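Local coordinates for F420-dependent methylenetetrahydromethanopterin dehydrogenase (Methanopyrus kandleri, PDB 1QV9), which catalyses the reversible, coenzyme F420-dependent reduction of methenyl-tetrahydromethanopterin to methylene-tetrahydromethanopterin, a step of methanogenesis from carbon dioxide, at residues P101-K104 and V105-E108; N186-L189 and E190-E193; E224-K227 and E228-V231; A237-M240 and M241-A244. All coordinates share one frame; numbering follows the deposited sequence.

Contact 1 of 4, residues P101-K104 and V105-E108; sequences PGLK and VKDE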
# COMPACT_ATOMS: atom_id res chain seq x y z
N PRO A 101 -21.90 16.59 -19.55
CA PRO A 101 -22.34 17.11 -20.85
C PRO A 101 -23.84 17.48 -20.87
O PRO A 101 -24.28 18.26 -21.70
CB PRO A 101 -22.01 15.97 -21.80
CG PRO A 101 -20.78 15.37 -21.17
CD PRO A 101 -21.13 15.34 -19.72
N GLY A 102 -24.62 16.90 -19.97
CA GLY A 102 -26.03 17.23 -19.88
C GLY A 102 -26.27 18.68 -19.45
O GLY A 102 -27.38 19.18 -19.66
N LEU A 103 -25.27 19.34 -18.85
CA LEU A 103 -25.45 20.74 -18.42
C LEU A 103 -25.88 21.62 -19.58
O LEU A 103 -26.59 22.61 -19.38
CB LEU A 103 -24.16 21.30 -17.82
CG LEU A 103 -23.90 20.74 -16.42
CD1 LEU A 103 -22.46 21.06 -16.01
CD2 LEU A 103 -24.91 21.32 -15.44
N LYS A 104 -25.43 21.26 -20.77
CA LYS A 104 -25.77 22.00 -21.99
C LYS A 104 -27.28 22.07 -22.26
O LYS A 104 -27.76 23.01 -22.90
CB LYS A 104 -25.09 21.35 -23.20
CG LYS A 104 -23.58 21.52 -23.23
CD LYS A 104 -22.94 20.68 -24.32
CE LYS A 104 -22.90 19.20 -23.91
NZ LYS A 104 -22.56 18.32 -25.02
N VAL A 105 -28.04 21.08 -21.79
CA VAL A 105 -29.48 21.08 -22.04
C VAL A 105 -30.34 21.19 -20.79
O VAL A 105 -31.50 20.79 -20.75
CB VAL A 105 -29.90 19.84 -22.89
CG1 VAL A 105 -29.30 19.95 -24.27
CG2 VAL A 105 -29.39 18.53 -22.24
N LYS A 106 -29.76 21.77 -19.75
CA LYS A 106 -30.47 21.96 -18.51
C LYS A 106 -31.72 22.81 -18.76
O LYS A 106 -32.82 22.49 -18.29
CB LYS A 106 -29.54 22.66 -17.51
CG LYS A 106 -29.97 22.59 -16.07
CD LYS A 106 -28.91 23.18 -15.12
CE LYS A 106 -28.97 24.70 -15.06
NZ LYS A 106 -30.32 25.24 -14.69
N ASP A 107 -31.56 23.90 -19.50
CA ASP A 107 -32.72 24.76 -19.75
C ASP A 107 -33.78 24.02 -20.57
O ASP A 107 -34.97 24.13 -20.28
CB ASP A 107 -32.30 26.06 -20.46
CG ASP A 107 -31.53 27.01 -19.55
OD1 ASP A 107 -31.74 26.97 -18.32
OD2 ASP A 107 -30.73 27.80 -20.07
N GLU A 108 -33.35 23.25 -21.57
CA GLU A 108 -34.28 22.47 -22.38
C GLU A 108 -35.05 21.51 -21.50
O GLU A 108 -36.26 21.38 -21.64
CB GLU A 108 -33.55 21.63 -23.44
CG GLU A 108 -33.16 22.35 -24.70
CD GLU A 108 -32.64 21.40 -25.79
OE1 GLU A 108 -33.10 20.22 -25.87
OE2 GLU A 108 -31.78 21.84 -26.58
O HOH W 1 -30.90 23.76 -23.02
O HOH W 2 -28.76 24.84 -20.57

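Contact 2 of 4, residues N186-L189 and E190-E193; sequences NTLL and EREE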
# COMPACT_ATOMS: atom_id res chain seq x y z
N ASN A 186 -17.98 19.67 -4.72
CA ASN A 186 -18.50 20.54 -3.68
C ASN A 186 -19.80 20.11 -3.04
O ASN A 186 -20.13 20.58 -1.95
CB ASN A 186 -18.60 21.99 -4.18
CG ASN A 186 -17.21 22.65 -4.27
OD1 ASN A 186 -16.24 22.20 -3.64
ND2 ASN A 186 -17.12 23.74 -5.05
N THR A 187 -20.54 19.23 -3.69
CA THR A 187 -21.78 18.71 -3.11
C THR A 187 -21.47 18.11 -1.75
O THR A 187 -22.28 18.17 -0.81
CB THR A 187 -22.33 17.58 -4.04
OG1 THR A 187 -22.54 18.13 -5.33
CG2 THR A 187 -23.65 17.02 -3.52
N LEU A 188 -20.27 17.54 -1.62
CA LEU A 188 -19.94 16.85 -0.38
C LEU A 188 -19.81 17.77 0.85
O LEU A 188 -20.00 17.32 1.98
CB LEU A 188 -18.63 16.06 -0.55
CG LEU A 188 -18.61 15.04 -1.68
CD1 LEU A 188 -17.45 14.08 -1.42
CD2 LEU A 188 -19.93 14.31 -1.79
N LEU A 189 -19.55 19.04 0.60
CA LEU A 189 -19.36 20.01 1.67
C LEU A 189 -20.55 20.13 2.59
O LEU A 189 -20.39 20.42 3.79
CB LEU A 189 -19.03 21.37 1.06
CG LEU A 189 -17.63 21.46 0.44
CD1 LEU A 189 -17.54 22.69 -0.46
CD2 LEU A 189 -16.54 21.50 1.52
N GLU A 190 -21.76 19.90 2.07
CA GLU A 190 -22.95 20.01 2.91
C GLU A 190 -23.68 18.71 3.23
O GLU A 190 -24.83 18.71 3.67
CB GLU A 190 -23.92 21.00 2.26
CG GLU A 190 -23.38 22.41 2.29
CD GLU A 190 -24.26 23.37 1.52
OE1 GLU A 190 -24.47 24.49 2.02
OE2 GLU A 190 -24.71 23.02 0.41
N ARG A 191 -23.01 17.58 3.01
CA ARG A 191 -23.61 16.30 3.32
C ARG A 191 -23.20 15.98 4.76
O ARG A 191 -22.19 16.48 5.25
CB ARG A 191 -23.06 15.23 2.37
CG ARG A 191 -23.31 15.48 0.86
CD ARG A 191 -24.77 15.27 0.50
NE ARG A 191 -25.23 13.96 0.95
CZ ARG A 191 -26.51 13.61 0.97
NH1 ARG A 191 -27.43 14.48 0.56
NH2 ARG A 191 -26.87 12.42 1.44
N GLU A 192 -23.95 15.15 5.46
CA GLU A 192 -23.50 14.83 6.81
C GLU A 192 -22.85 13.46 6.70
O GLU A 192 -22.83 12.69 7.64
CB GLU A 192 -24.70 14.76 7.76
CG GLU A 192 -25.37 16.09 7.94
CD GLU A 192 -24.39 17.14 8.40
OE1 GLU A 192 -24.17 17.27 9.63
OE2 GLU A 192 -23.81 17.82 7.53
N GLU A 193 -22.28 13.19 5.54
CA GLU A 193 -21.70 11.88 5.27
C GLU A 193 -20.57 11.39 6.21
O GLU A 193 -20.67 10.33 6.87
CB GLU A 193 -21.20 11.90 3.81
CG GLU A 193 -20.69 10.55 3.23
CD GLU A 193 -21.80 9.54 3.05
OE1 GLU A 193 -22.98 9.93 2.85
OE2 GLU A 193 -21.47 8.34 3.09
O HOH W 3 -22.18 21.99 -0.91
O HOH W 4 -21.23 18.75 5.69

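Contact 3 of 4, residues E224-K227 and E228-V231; sequences EQDK and ERYV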
# COMPACT_ATOMS: atom_id res chain seq x y z
N GLU A 224 -7.55 14.22 -30.26
CA GLU A 224 -6.30 13.64 -30.73
C GLU A 224 -6.56 12.54 -31.76
O GLU A 224 -7.35 11.64 -31.53
CB GLU A 224 -5.53 13.06 -29.52
CG GLU A 224 -4.18 12.48 -29.84
CD GLU A 224 -3.27 13.50 -30.50
OE1 GLU A 224 -2.94 13.31 -31.69
OE2 GLU A 224 -2.89 14.48 -29.83
N GLN A 225 -5.88 12.62 -32.91
CA GLN A 225 -6.07 11.65 -33.97
C GLN A 225 -4.86 10.76 -34.25
O GLN A 225 -4.95 9.80 -35.00
CB GLN A 225 -6.46 12.38 -35.26
CG GLN A 225 -7.67 13.27 -35.10
CD GLN A 225 -8.92 12.47 -34.82
OE1 GLN A 225 -9.26 11.56 -35.58
NE2 GLN A 225 -9.62 12.81 -33.74
N ASP A 226 -3.72 11.08 -33.65
CA ASP A 226 -2.52 10.27 -33.81
C ASP A 226 -2.55 9.17 -32.72
O ASP A 226 -2.46 9.50 -31.54
CB ASP A 226 -1.30 11.15 -33.62
CG ASP A 226 0.00 10.39 -33.74
OD1 ASP A 226 1.06 11.04 -33.61
OD2 ASP A 226 0.00 9.15 -33.96
N LYS A 227 -2.65 7.90 -33.11
CA LYS A 227 -2.69 6.79 -32.15
C LYS A 227 -1.51 6.73 -31.17
O LYS A 227 -1.69 6.32 -30.01
CB LYS A 227 -2.80 5.44 -32.87
CG LYS A 227 -1.61 5.10 -33.76
CD LYS A 227 -1.57 3.63 -34.16
CE LYS A 227 -2.76 3.22 -34.99
NZ LYS A 227 -2.78 3.81 -36.36
N GLU A 228 -0.31 7.10 -31.62
CA GLU A 228 0.85 7.07 -30.73
C GLU A 228 0.65 8.03 -29.57
O GLU A 228 1.36 7.96 -28.57
CB GLU A 228 2.14 7.46 -31.48
CG GLU A 228 2.60 6.44 -32.52
CD GLU A 228 3.92 6.82 -33.17
OE1 GLU A 228 4.39 6.07 -34.05
OE2 GLU A 228 4.50 7.88 -32.81
N ARG A 229 -0.29 8.96 -29.73
CA ARG A 229 -0.61 9.91 -28.68
C ARG A 229 -1.94 9.57 -28.00
O ARG A 229 -2.01 9.61 -26.77
CB ARG A 229 -0.71 11.34 -29.25
CG ARG A 229 0.64 11.93 -29.67
CD ARG A 229 0.41 13.27 -30.36
NE ARG A 229 0.06 14.37 -29.44
CZ ARG A 229 0.95 15.05 -28.71
NH1 ARG A 229 0.54 16.03 -27.92
NH2 ARG A 229 2.24 14.75 -28.76
N TYR A 230 -3.00 9.26 -28.75
CA TYR A 230 -4.27 9.01 -28.07
C TYR A 230 -4.34 7.73 -27.26
O TYR A 230 -5.11 7.69 -26.31
CB TYR A 230 -5.51 9.13 -29.00
CG TYR A 230 -5.69 8.11 -30.11
CD1 TYR A 230 -5.69 8.54 -31.46
CD2 TYR A 230 -5.96 6.77 -29.86
CE1 TYR A 230 -5.95 7.64 -32.49
CE2 TYR A 230 -6.22 5.87 -30.88
CZ TYR A 230 -6.22 6.31 -32.21
OH TYR A 230 -6.51 5.43 -33.22
N VAL A 231 -3.57 6.69 -27.60
CA VAL A 231 -3.65 5.46 -26.77
C VAL A 231 -3.11 5.79 -25.34
O VAL A 231 -3.79 5.46 -24.33
CB VAL A 231 -2.91 4.26 -27.40
CG1 VAL A 231 -2.96 3.03 -26.48
CG2 VAL A 231 -3.58 3.92 -28.73

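Contact 4 of 4, residues A237-M240 and M241-A244; sequences AHEM and MRKA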
# COMPACT_ATOMS: atom_id res chain seq x y z
N ALA A 237 -6.20 8.32 -18.39
CA ALA A 237 -7.49 8.65 -17.78
C ALA A 237 -7.88 7.49 -16.84
O ALA A 237 -8.37 7.74 -15.71
CB ALA A 237 -8.53 8.82 -18.86
N HIS A 238 -7.62 6.27 -17.28
CA HIS A 238 -7.99 5.11 -16.45
C HIS A 238 -7.06 5.01 -15.23
O HIS A 238 -7.50 4.60 -14.14
CB HIS A 238 -7.95 3.85 -17.29
CG HIS A 238 -9.19 3.63 -18.12
ND1 HIS A 238 -9.80 4.61 -18.87
CD2 HIS A 238 -9.89 2.49 -18.36
CE1 HIS A 238 -10.82 4.09 -19.54
NE2 HIS A 238 -10.88 2.80 -19.25
N GLU A 239 -5.78 5.34 -15.37
CA GLU A 239 -4.89 5.34 -14.20
C GLU A 239 -5.39 6.39 -13.19
O GLU A 239 -5.30 6.17 -11.98
CB GLU A 239 -3.42 5.64 -14.56
CG GLU A 239 -2.78 4.61 -15.50
CD GLU A 239 -2.51 3.24 -14.86
OE1 GLU A 239 -2.35 2.27 -15.64
OE2 GLU A 239 -2.42 3.17 -13.60
N MSE A 240 -5.90 7.53 -13.66
CA MSE A 240 -6.44 8.56 -12.75
C MSE A 240 -7.62 7.99 -11.96
O MSE A 240 -7.68 8.20 -10.74
CB MSE A 240 -6.91 9.77 -13.54
CG MSE A 240 -5.74 10.48 -14.14
SE MSE A 240 -6.36 11.85 -15.44
CE MSE A 240 -7.20 13.05 -14.17
N MSE A 241 -8.51 7.31 -12.66
CA MSE A 241 -9.72 6.78 -12.01
C MSE A 241 -9.35 5.71 -10.97
O MSE A 241 -10.01 5.64 -9.91
CB MSE A 241 -10.70 6.23 -13.04
CG MSE A 241 -12.04 5.82 -12.43
SE MSE A 241 -13.06 7.30 -11.60
CE MSE A 241 -13.69 8.15 -13.27
N ARG A 242 -8.33 4.91 -11.26
CA ARG A 242 -7.90 3.89 -10.29
C ARG A 242 -7.41 4.60 -9.00
O ARG A 242 -7.69 4.13 -7.88
CB ARG A 242 -6.79 3.02 -10.91
CG ARG A 242 -6.04 2.12 -9.94
CD ARG A 242 -5.19 1.16 -10.77
NE ARG A 242 -4.38 0.28 -9.92
CZ ARG A 242 -3.19 0.61 -9.42
NH1 ARG A 242 -2.51 -0.25 -8.65
NH2 ARG A 242 -2.64 1.80 -9.70
N LYS A 243 -6.71 5.73 -9.11
CA LYS A 243 -6.28 6.45 -7.91
C LYS A 243 -7.43 7.16 -7.19
O LYS A 243 -7.40 7.34 -5.97
CB LYS A 243 -5.17 7.47 -8.24
CG LYS A 243 -3.85 6.74 -8.54
CD LYS A 243 -3.47 5.79 -7.38
CE LYS A 243 -2.06 5.20 -7.49
NZ LYS A 243 -1.97 4.32 -8.65
N ALA A 244 -8.43 7.62 -7.95
CA ALA A 244 -9.59 8.23 -7.32
C ALA A 244 -10.26 7.12 -6.48
O ALA A 244 -10.71 7.42 -5.38
CB ALA A 244 -10.58 8.80 -8.39
O HOH W 5 -3.42 4.18 -11.27

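Contact 1 of 4, residues P101-K104 and V105-E108
A 3-10 turn running into the start of helix 106-111, in the alpha/beta domain after strand 94-99, brings Gly102 against Val105 and Leu103 against Lys106. Two i to i+3 bonds mark the turn: Val105 N donates to Gly102 O at 2.9 Å, with an N-H...O angle of 155°, and Lys106 N reaches Leu103 O at 3.3 Å in a weak bond. Val105 occupies the N-cap position. Its CG1 lies anti to the carbonyl carbon (chi1 -66°), which leaves CG2 between the backbone N and the carbonyl carbon, 3.3 Å from Gly102 O. Val105 also packs on Ala76 and Leu103 on Leu118, which sets the turn against strand 115-119 and a neighbouring loop. Lys104 O receives protons from two waters, one of them through a weak bond. These waters accept in turn from Asp107 N and Glu108 N, so solvent links the turn to two amides of the helix's first turn; the Glu108 N to water 1 distance is 2.9 Å.

Contact 2 of 4, residues N186-L189 and E190-E193
Glu190, Arg191 and Leu189 bury the most surface in this local turn, which follows strand 180-183 and precedes helix 197-223. Arg191 folds back over the preceding residues: its CG lies 3.3 Å from Thr187 O and its CB 3.7 Å from Leu188 O. The chain bends at chi2 (-72°) and again at chi3, which carries the guanidinium off to Glu159, with which NH2 forms a salt bridge. The backbone N of Arg191 donates to Leu188 O at 3.2 Å, nearly straight at 169°. One residue earlier, Glu190 N makes a weak bond, 3.4 Å long, to Thr187 O. Beyond CG the Glu190 side chain runs out extended. Its OE2 takes a proton from water 3 at 3.0 Å; the same water donates to Asn186 O at 2.7 Å and so bridges the carboxylate to the backbone four residues back. The Leu189 side chain packs on Met204 of helix 197-223 and on Arg229 of the second subunit. One good and one weak i to i+3 bond, with a water bridge, close the turn, while its charged ends find partners beyond it: Arg191 at Glu159 of the same chain, Glu190 OE1 in a long, weak ion pair with Arg229 of the second subunit.

Contact 3 of 4, residues E224-K227 and E228-V231
Charge pairing links Glu224 to Arg229 where the loop after helix 197-223 enters helix 227-257. Arg229 NE donates to Glu224 OE2 at 3.0 Å in a salt bridge. The oxygen lies in the guanidinium plane, yet the donor stands 58° out of the carboxylate plane, and the two flat groups are turned 62° against each other. Glu224 CG is anti to the backbone N, and the bend at chi2 turns the Glu224 carboxylate toward Arg229 and Asp226 N; its other oxygen, OE1, accepts from Asp226 N at 3.1 Å through the anti lone pair. One carboxylate thus fixes both the arginine and the N-cap residue.

Capping and backbone bonds come next. Asp226, the N-cap residue, makes the capping bond: its OD2 accepts from Glu228 N at 3.1 Å, again from above the carboxylate plane. Asp226 O takes both Arg229 N and Tyr230 N, each at 2.9 Å. Val231 N donates to Lys227 O.

Glu224 CG packs 3.7 Å from Tyr230 CB. Contacts of the Tyr230 ring form a further group. Lys227 CA sits over one face in a CH-pi contact, 3.4 Å from the centroid and 14° off the normal. Tyr230 CG lies between the backbone N and the carbonyl carbon, which lays the ring against the first turn. The ring also makes a cation-pi contact with Arg128, and its hydroxyl is hydrogen-bonded to Glu130.

The arrangement is an aspartate N-cap at the start of a long helix, in the short loop that joins helix 197-223 to helix 227-257 of the helix bundle.

Contact 4 of 4, residues A237-M240 and M241-A244
Glu239 and Arg242, one turn apart on helix 227-257, lie side by side and point the same way, joined at their ends by water 5. Followed outward, Arg242 begins with CB 3.6 Å from Glu239 O and close to His238 O. CG is anti to the backbone N (chi1 167°), and the chain stays extended as far as NE, carrying the guanidinium well clear of the helix backbone. NE has a long, weak ion pair with Glu253 of the third subunit, and NH1 a salt bridge to Asp249 of that subunit. NH2 donates to water 5 at 3.0 Å, with the water in the guanidinium plane, and also pairs with Glu250 of the second subunit.

Water 5 in turn donates to Glu239 OE2 at 2.7 Å and to Glu239 O at 2.8 Å, so it spans side chain and backbone. The direct approach of Glu239 OE2 to Arg242 NH2 is 4.1 Å, beyond a salt bridge; any attraction between the two is probably electrostatic only, since no N-H points at the oxygen. Glu239 is itself held by Lys202 of the second subunit and Lys256 of the third.

Beneath these groups the i to i+4 bonds are regular, among them Arg242 N to His238 O at 3.0 Å and Ala244 N to Met240 O at 2.9 Å. Met240 is a selenomethionine. The segment is a buried stretch of alpha helix in the helix bundle, with nonpolar residues packed on helices 134-150 and 197-223 and, for Met240, also on Ala205 of the second subunit, and a charged cluster among three subunits of the hexamer.

In the fold
From the N terminus, contact 1 comes first, turning the chain out of strand 94-99 into helix 106-111. Contact 2 follows strand 180-183, an outermost strand of the parallel sheet within the chain, and leads toward helix 197-223. Contact 3 closes the loop between that helix and helix 227-257, and contact 4 lies farther along the latter, its centre about 19 Å from that of contact 3. All four are in series; none nests or crosses, and within one chain none touches another. Contacts 1 and 2 belong to connections from the sheet, contacts 3 and 4 to the helix bundle. Contacts 2 and 3 are brought together across subunits, and contacts 3 and 4 both reach the third subunit.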